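Local structure of periplasmic zinc-binding protein troA (1K0F) at residues F99-W104 and Q186-A191. The protein binds zinc with high affinity in the periplasm and hands it to the membrane permease of an ABC transporter for import into the cytoplasm. Sequence-based numbering, arbitrary orientation.
Sequences FDPHVW and QGVSTA
Val188 packs by van der Waals contact against the zinc ligand His102 and its carboxylate partner Asp100, across the cleft between the N- and C-terminal lobes of the two-lobed solute-binding fold, where the metal site lies. The loop holding 99-104 leads from strand 98-99 to helix 107-124; the one holding 186-191 runs from strand 181-184 to helix 196-208. The contact is buried but small, 116 Å² in all. On the Val188 side chain one methyl does the touching: CG2 lies 3.5 Å from OD1 of Asp100. The same CG2 is 3.6 Å from CE1 of His102 and 3.7 Å from CD of Pro101. In Val188, chi1 of 72° sets CG1 between the backbone N and the carbonyl carbon and CG2 anti to N, which points CG2 at all three. Within 99-104, His102 ND1 donates to Asp100 OD1, 2.9 Å away, with an N-H...O angle of 170° and the acceptor 5° out of the ring plane. This bond restrains the ring's rotation and would leave NE2 available to zinc; Asp100, apparently a second-shell residue, would probably make the imidazole a stronger electron donor to a metal. In this closed, zinc-free structure His102 lies near the other ligands His37, His168 and Asp248, while Leu94 touches both Asp100 and Val188. The backbone adds a second touch: Val188 O lies at the ring's edge, close to its plane, 3.5 Å from His102 CE1.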
loop_
_atom_site.group_PDB
_atom_site.type_symbol
_atom_site.label_atom_id
_atom_site.label_comp_id
_atom_site.label_asym_id
_atom_site.label_seq_id
_atom_site.Cartn_x
_atom_site.Cartn_y
_atom_site.Cartn_z
ATOM N N PHE A 99 10.418 -6.491 -8.278
ATOM C CA PHE A 99 10.780 -5.698 -7.108
ATOM C C PHE A 99 9.493 -5.346 -6.362
ATOM O O PHE A 99 8.761 -4.442 -6.768
ATOM C CB PHE A 99 11.492 -4.406 -7.538
ATOM C CG PHE A 99 12.988 -4.438 -7.369
ATOM C CD1 PHE A 99 13.575 -5.202 -6.363
ATOM C CD2 PHE A 99 13.811 -3.709 -8.223
ATOM C CE1 PHE A 99 14.963 -5.232 -6.206
ATOM C CE2 PHE A 99 15.204 -3.735 -8.073
ATOM C CZ PHE A 99 15.778 -4.501 -7.062
ATOM N N ASP A 100 9.221 -6.072 -5.281
ATOM C CA ASP A 100 8.028 -5.841 -4.470
ATOM C C ASP A 100 7.839 -4.341 -4.266
ATOM O O ASP A 100 8.624 -3.691 -3.587
ATOM C CB ASP A 100 8.185 -6.550 -3.121
ATOM C CG ASP A 100 6.871 -6.667 -2.355
ATOM O OD1 ASP A 100 5.809 -6.363 -2.929
ATOM O OD2 ASP A 100 6.907 -7.063 -1.166
ATOM N N PRO A 101 6.787 -3.780 -4.872
ATOM C CA PRO A 101 6.484 -2.347 -4.774
ATOM C C PRO A 101 5.684 -1.898 -3.557
ATOM O O PRO A 101 5.464 -0.702 -3.374
ATOM C CB PRO A 101 5.740 -2.059 -6.069
ATOM C CG PRO A 101 5.129 -3.378 -6.468
ATOM C CD PRO A 101 5.814 -4.484 -5.720
ATOM N N HIS A 102 5.263 -2.844 -2.725
ATOM C CA HIS A 102 4.461 -2.526 -1.549
ATOM C C HIS A 102 5.276 -2.128 -0.340
ATOM O O HIS A 102 5.065 -2.635 0.757
ATOM C CB HIS A 102 3.572 -3.710 -1.224
ATOM C CG HIS A 102 2.783 -4.195 -2.397
ATOM N ND1 HIS A 102 3.290 -5.087 -3.318
ATOM C CD2 HIS A 102 1.535 -3.885 -2.822
ATOM C CE1 HIS A 102 2.388 -5.309 -4.257
ATOM N NE2 HIS A 102 1.312 -4.592 -3.978
ATOM N N VAL A 103 6.185 -1.190 -0.552
ATOM C CA VAL A 103 7.074 -0.702 0.492
ATOM C C VAL A 103 6.396 0.152 1.564
ATOM O O VAL A 103 6.948 0.374 2.639
ATOM C CB VAL A 103 8.224 0.106 -0.131
ATOM C CG1 VAL A 103 9.059 -0.797 -1.032
ATOM C CG2 VAL A 103 7.658 1.263 -0.924
ATOM N N TRP A 104 5.199 0.636 1.274
ATOM C CA TRP A 104 4.490 1.455 2.240
ATOM C C TRP A 104 4.004 0.589 3.389
ATOM O O TRP A 104 3.223 1.044 4.227
ATOM C CB TRP A 104 3.288 2.116 1.586
ATOM C CG TRP A 104 2.407 1.127 0.946
ATOM C CD1 TRP A 104 1.493 0.320 1.561
ATOM C CD2 TRP A 104 2.371 0.797 -0.440
ATOM N NE1 TRP A 104 0.889 -0.495 0.637
ATOM C CE2 TRP A 104 1.408 -0.223 -0.601
ATOM C CE3 TRP A 104 3.058 1.268 -1.564
ATOM C CZ2 TRP A 104 1.117 -0.783 -1.842
ATOM C CZ3 TRP A 104 2.771 0.710 -2.798
ATOM C CH2 TRP A 104 1.807 -0.305 -2.927
ATOM N N GLN A 186 -3.560 -13.958 -4.528
ATOM C CA GLN A 186 -3.093 -13.435 -5.803
ATOM C C GLN A 186 -1.636 -13.025 -5.619
ATOM O O GLN A 186 -1.232 -12.679 -4.515
ATOM C CB GLN A 186 -3.938 -12.243 -6.227
ATOM C CG GLN A 186 -5.120 -12.617 -7.095
ATOM C CD GLN A 186 -5.479 -11.519 -8.073
ATOM O OE1 GLN A 186 -4.849 -11.376 -9.123
ATOM N NE2 GLN A 186 -6.500 -10.734 -7.738
ATOM N N GLY A 187 -0.847 -13.073 -6.689
ATOM C CA GLY A 187 0.560 -12.725 -6.583
ATOM C C GLY A 187 0.798 -11.257 -6.308
ATOM O O GLY A 187 -0.134 -10.508 -6.018
ATOM N N VAL A 188 2.056 -10.843 -6.393
ATOM C CA VAL A 188 2.405 -9.450 -6.166
ATOM C C VAL A 188 1.629 -8.575 -7.155
ATOM O O VAL A 188 1.571 -7.356 -7.010
ATOM C CB VAL A 188 3.933 -9.223 -6.349
ATOM C CG1 VAL A 188 4.315 -9.314 -7.826
ATOM C CG2 VAL A 188 4.327 -7.875 -5.771
ATOM N N SER A 189 1.034 -9.217 -8.158
ATOM C CA SER A 189 0.252 -8.516 -9.172
ATOM C C SER A 189 -1.111 -9.177 -9.367
ATOM O O SER A 189 -1.227 -10.407 -9.374
ATOM C CB SER A 189 1.004 -8.492 -10.509
ATOM O OG SER A 189 0.256 -7.823 -11.512
ATOM N N THR A 190 -2.137 -8.341 -9.522
ATOM C CA THR A 190 -3.510 -8.799 -9.727
ATOM C C THR A 190 -3.788 -8.960 -11.211
ATOM O O THR A 190 -4.927 -9.203 -11.619
ATOM C CB THR A 190 -4.519 -7.802 -9.161
ATOM O OG1 THR A 190 -3.966 -6.481 -9.224
ATOM C CG2 THR A 190 -4.844 -8.149 -7.723
ATOM N N ALA A 191 -2.733 -8.809 -12.010
ATOM C CA ALA A 191 -2.815 -8.951 -13.457
ATOM C C ALA A 191 -2.662 -10.438 -13.763
ATOM O O ALA A 191 -2.224 -10.829 -14.848
ATOM C CB ALA A 191 -1.695 -8.153 -14.129
#